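Local structure of iron aquisition yersiniabactin synthesis enzyme, YbtT (Escherichia coli, 6BA9) at residues G12-G24 with T82-A96. The protein is a low-specificity type II thioesterase that maintains production of the metallophore yersiniabactin by its NRPS/PKS assembly line. The protein carries 1 engineered substitution. Residues are numbered along the deposited sequence; the frame is centred on the assembly and turned at random.
Sequences GNTAHLVMCPFAG and TPLLLAGHAMGAQVA. Engineered in segment 82-96: Ala90 (natural residue Ser).
Cys20 leans over the start of helix 91-96: its CB lies 3.2 Å from Gly92 O, and its SG, beside the backbone N (chi1 -66°), reaches the side chains of Val95 and Ala96. Gly92, with no side chain, packs its CA against Cys20 O in a CA-H...O contact (3.5 Å). On the other sheet face Met19, bent at chi2, lays SD on Ala87 CB (3.8 Å) and runs CE alongside His89 CB, while Leu17 CD1 touches Leu85 CB (3.7 Å). Strands 16-20 and 84-89 run parallel, joined by backbone bonds from His16 N to Pro83 O (2.9 Å) through Cys20 N to Ala87 O, with a weak last one from His89 N to Cys20 O (3.3 Å). They are central strands of the alpha/beta-hydrolase sheet, and the turn into the helix is the nucleophile elbow, where Ala90, engineered from Ser, has the strained backbone pair usual for the elbow (phi 58°, psi -124°). Past the strand end Met91 SD rests on Ala23 CA (3.6 Å), and a water accepts from both Ala23 N and Met91 N. Ser116 and the carbonyl of His226 hold the His89 ring, whereas Phe227 meets the Phe22 ring edge-to-face.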
loop_
_atom_site.group_PDB
_atom_site.type_symbol
_atom_site.label_atom_id
_atom_site.label_comp_id
_atom_site.label_asym_id
_atom_site.label_seq_id
_atom_site.Cartn_x
_atom_site.Cartn_y
_atom_site.Cartn_z
ATOM N N GLY A 12 -23.321 11.707 3.746
ATOM C CA GLY A 12 -23.907 11.237 2.505
ATOM C C GLY A 12 -22.916 10.780 1.449
ATOM O O GLY A 12 -23.343 10.409 0.348
ATOM N N ASN A 13 -21.619 10.788 1.742
ATOM C CA ASN A 13 -20.625 10.385 0.758
ATOM C C ASN A 13 -20.777 8.902 0.460
ATOM O O ASN A 13 -21.123 8.108 1.337
ATOM C CB ASN A 13 -19.226 10.660 1.299
ATOM C CG ASN A 13 -18.198 10.681 0.223
ATOM O OD1 ASN A 13 -17.661 9.640 -0.154
ATOM N ND2 ASN A 13 -17.893 11.877 -0.275
ATOM N N THR A 14 -20.488 8.525 -0.790
ATOM C CA THR A 14 -20.645 7.141 -1.229
ATOM C C THR A 14 -19.324 6.470 -1.587
ATOM O O THR A 14 -19.317 5.265 -1.864
ATOM C CB THR A 14 -21.613 7.053 -2.422
ATOM O OG1 THR A 14 -21.071 7.747 -3.551
ATOM C CG2 THR A 14 -22.957 7.663 -2.051
ATOM N N ALA A 15 -18.216 7.199 -1.554
ATOM C CA ALA A 15 -16.942 6.629 -1.955
ATOM C C ALA A 15 -16.400 5.696 -0.875
ATOM O O ALA A 15 -16.733 5.797 0.303
ATOM C CB ALA A 15 -15.930 7.733 -2.225
ATOM N N HIS A 16 -15.558 4.755 -1.314
ATOM C CA HIS A 16 -14.908 3.794 -0.429
ATOM C C HIS A 16 -13.439 3.730 -0.812
ATOM O O HIS A 16 -13.102 3.374 -1.947
ATOM C CB HIS A 16 -15.557 2.417 -0.542
ATOM C CG HIS A 16 -15.099 1.433 0.486
ATOM N ND1 HIS A 16 -15.614 0.156 0.550
ATOM C CD2 HIS A 16 -14.165 1.509 1.468
ATOM C CE1 HIS A 16 -15.038 -0.502 1.542
ATOM N NE2 HIS A 16 -14.177 0.307 2.135
ATOM N N LEU A 17 -12.577 4.144 0.111
ATOM C CA LEU A 17 -11.127 4.115 -0.057
ATOM C C LEU A 17 -10.578 2.890 0.671
ATOM O O LEU A 17 -10.858 2.686 1.855
ATOM C CB LEU A 17 -10.521 5.407 0.503
ATOM C CG LEU A 17 -9.009 5.560 0.569
ATOM C CD1 LEU A 17 -8.377 5.521 -0.796
ATOM C CD2 LEU A 17 -8.659 6.871 1.267
ATOM N N VAL A 18 -9.829 2.056 -0.054
ATOM C CA VAL A 18 -9.235 0.822 0.454
ATOM C C VAL A 18 -7.720 0.981 0.436
ATOM O O VAL A 18 -7.125 1.215 -0.628
ATOM C CB VAL A 18 -9.678 -0.376 -0.395
ATOM C CG1 VAL A 18 -8.970 -1.668 0.043
ATOM C CG2 VAL A 18 -11.181 -0.562 -0.305
ATOM N N MET A 19 -7.101 0.876 1.610
ATOM C CA MET A 19 -5.680 1.124 1.777
ATOM C C MET A 19 -4.911 -0.170 1.975
ATOM O O MET A 19 -5.196 -0.925 2.913
ATOM C CB MET A 19 -5.438 2.024 2.990
ATOM C CG MET A 19 -3.976 2.278 3.293
ATOM S SD MET A 19 -3.209 3.328 2.062
ATOM C CE MET A 19 -1.555 3.396 2.712
ATOM N N CYS A 20 -3.863 -0.369 1.179
ATOM C CA CYS A 20 -2.934 -1.488 1.293
ATOM C C CYS A 20 -1.701 -1.051 2.081
ATOM O O CYS A 20 -1.063 -0.038 1.728
ATOM C CB CYS A 20 -2.512 -1.943 -0.103
ATOM S SG CYS A 20 -3.884 -2.638 -1.054
ATOM N N PRO A 21 -1.323 -1.771 3.132
ATOM C CA PRO A 21 -0.232 -1.319 3.998
ATOM C C PRO A 21 1.153 -1.666 3.447
ATOM O O PRO A 21 1.323 -2.421 2.485
ATOM C CB PRO A 21 -0.518 -2.074 5.295
ATOM C CG PRO A 21 -1.098 -3.354 4.840
ATOM C CD PRO A 21 -1.994 -2.959 3.680
ATOM N N PHE A 22 2.163 -1.087 4.093
ATOM C CA PHE A 22 3.558 -1.376 3.812
ATOM C C PHE A 22 3.956 -2.747 4.384
ATOM O O PHE A 22 3.211 -3.392 5.139
ATOM C CB PHE A 22 4.439 -0.256 4.379
ATOM C CG PHE A 22 4.086 0.136 5.792
ATOM C CD1 PHE A 22 3.293 1.244 6.039
ATOM C CD2 PHE A 22 4.525 -0.628 6.865
ATOM C CE1 PHE A 22 2.952 1.601 7.351
ATOM C CE2 PHE A 22 4.184 -0.273 8.174
ATOM C CZ PHE A 22 3.403 0.832 8.404
ATOM N N ALA A 23 5.141 -3.202 3.993
ATOM C CA ALA A 23 5.662 -4.479 4.480
ATOM C C ALA A 23 5.838 -4.415 5.989
ATOM O O ALA A 23 6.350 -3.430 6.531
ATOM C CB ALA A 23 7.006 -4.783 3.822
ATOM N N GLY A 24 5.396 -5.469 6.668
ATOM C CA GLY A 24 5.360 -5.481 8.107
ATOM C C GLY A 24 4.202 -4.718 8.696
ATOM O O GLY A 24 4.060 -4.681 9.929
ATOM N N THR A 82 -20.670 1.943 -6.154
ATOM C CA THR A 82 -19.816 2.599 -5.168
ATOM C C THR A 82 -18.541 3.085 -5.847
ATOM O O THR A 82 -17.836 2.268 -6.453
ATOM C CB THR A 82 -19.462 1.607 -4.075
ATOM O OG1 THR A 82 -20.637 1.308 -3.311
ATOM C CG2 THR A 82 -18.355 2.155 -3.139
ATOM N N PRO A 83 -18.197 4.374 -5.784
ATOM C CA PRO A 83 -16.883 4.810 -6.286
ATOM C C PRO A 83 -15.768 4.234 -5.425
ATOM O O PRO A 83 -15.663 4.565 -4.246
ATOM C CB PRO A 83 -16.934 6.338 -6.158
ATOM C CG PRO A 83 -18.351 6.692 -5.987
ATOM C CD PRO A 83 -19.034 5.518 -5.366
ATOM N N LEU A 84 -14.934 3.388 -6.018
ATOM C CA LEU A 84 -13.865 2.694 -5.310
ATOM C C LEU A 84 -12.541 3.380 -5.601
ATOM O O LEU A 84 -12.177 3.597 -6.767
ATOM C CB LEU A 84 -13.794 1.233 -5.751
ATOM C CG LEU A 84 -12.629 0.430 -5.156
ATOM C CD1 LEU A 84 -12.794 0.215 -3.654
ATOM C CD2 LEU A 84 -12.505 -0.903 -5.855
ATOM N N LEU A 85 -11.821 3.717 -4.537
ATOM C CA LEU A 85 -10.457 4.223 -4.619
ATOM C C LEU A 85 -9.511 3.216 -3.979
ATOM O O LEU A 85 -9.736 2.790 -2.842
ATOM C CB LEU A 85 -10.346 5.568 -3.893
ATOM C CG LEU A 85 -11.269 6.688 -4.403
ATOM C CD1 LEU A 85 -11.199 7.888 -3.467
ATOM C CD2 LEU A 85 -10.867 7.096 -5.795
ATOM N N LEU A 86 -8.478 2.811 -4.706
ATOM C CA LEU A 86 -7.467 1.897 -4.186
ATOM C C LEU A 86 -6.197 2.673 -3.910
ATOM O O LEU A 86 -5.746 3.426 -4.771
ATOM C CB LEU A 86 -7.134 0.813 -5.205
ATOM C CG LEU A 86 -8.152 -0.295 -5.348
ATOM C CD1 LEU A 86 -7.861 -1.098 -6.627
ATOM C CD2 LEU A 86 -8.088 -1.196 -4.136
ATOM N N ALA A 87 -5.632 2.510 -2.722
ATOM C CA ALA A 87 -4.406 3.191 -2.333
ATOM C C ALA A 87 -3.436 2.199 -1.705
ATOM O O ALA A 87 -3.842 1.194 -1.120
ATOM C CB ALA A 87 -4.689 4.291 -1.323
ATOM N N GLY A 88 -2.145 2.488 -1.807
ATOM C CA GLY A 88 -1.150 1.693 -1.111
ATOM C C GLY A 88 0.134 2.461 -0.951
ATOM O O GLY A 88 0.459 3.326 -1.771
ATOM N N HIS A 89 0.869 2.149 0.117
ATOM C CA HIS A 89 2.157 2.760 0.421
ATOM C C HIS A 89 3.234 1.683 0.420
ATOM O O HIS A 89 3.072 0.631 1.054
ATOM C CB HIS A 89 2.117 3.441 1.792
ATOM C CG HIS A 89 3.330 4.261 2.095
ATOM N ND1 HIS A 89 3.639 5.433 1.425
ATOM C CD2 HIS A 89 4.323 4.070 2.999
ATOM C CE1 HIS A 89 4.748 5.942 1.935
ATOM N NE2 HIS A 89 5.188 5.130 2.879
ATOM N N ALA A 90 4.329 1.950 -0.280
ATOM C CA ALA A 90 5.483 1.042 -0.352
ATOM C C ALA A 90 5.001 -0.301 -0.898
ATOM O O ALA A 90 4.385 -0.313 -1.976
ATOM C CB ALA A 90 6.245 1.034 0.977
ATOM N N MET A 91 5.203 -1.420 -0.207
ATOM C CA MET A 91 4.702 -2.698 -0.704
ATOM C C MET A 91 3.232 -2.603 -1.074
ATOM O O MET A 91 2.769 -3.242 -2.032
ATOM C CB MET A 91 4.857 -3.769 0.382
ATOM C CG MET A 91 4.102 -5.049 0.151
ATOM S SD MET A 91 4.385 -6.171 1.536
ATOM C CE MET A 91 3.351 -7.533 1.044
ATOM N N GLY A 92 2.452 -1.872 -0.269
ATOM C CA GLY A 92 1.028 -1.780 -0.524
ATOM C C GLY A 92 0.704 -1.138 -1.853
ATOM O O GLY A 92 -0.334 -1.437 -2.440
ATOM N N ALA A 93 1.569 -0.248 -2.347
ATOM C CA ALA A 93 1.328 0.331 -3.667
ATOM C C ALA A 93 1.402 -0.730 -4.758
ATOM O O ALA A 93 0.656 -0.671 -5.739
ATOM C CB ALA A 93 2.333 1.447 -3.949
ATOM N N GLN A 94 2.297 -1.703 -4.608
ATOM C CA GLN A 94 2.417 -2.773 -5.587
ATOM C C GLN A 94 1.155 -3.616 -5.600
ATOM O O GLN A 94 0.635 -3.959 -6.662
ATOM C CB GLN A 94 3.631 -3.645 -5.281
ATOM C CG GLN A 94 4.967 -2.909 -5.235
ATOM C CD GLN A 94 6.052 -3.705 -4.573
ATOM O OE1 GLN A 94 5.786 -4.535 -3.698
ATOM N NE2 GLN A 94 7.290 -3.454 -4.956
ATOM N N VAL A 95 0.644 -3.953 -4.414
ATOM C CA VAL A 95 -0.594 -4.719 -4.331
ATOM C C VAL A 95 -1.766 -3.919 -4.880
ATOM O O VAL A 95 -2.600 -4.455 -5.620
ATOM C CB VAL A 95 -0.860 -5.216 -2.899
ATOM C CG1 VAL A 95 -2.179 -5.975 -2.855
ATOM C CG2 VAL A 95 0.272 -6.124 -2.417
ATOM N N ALA A 96 -1.852 -2.633 -4.538
ATOM C CA ALA A 96 -2.941 -1.793 -5.023
ATOM C C ALA A 96 -2.916 -1.708 -6.541
ATOM O O ALA A 96 -3.965 -1.810 -7.184
ATOM C CB ALA A 96 -2.832 -0.393 -4.415
HETATM O O HOH W 1 -21.406 3.508 -1.855
HETATM O O HOH W 2 6.954 -1.813 2.224
#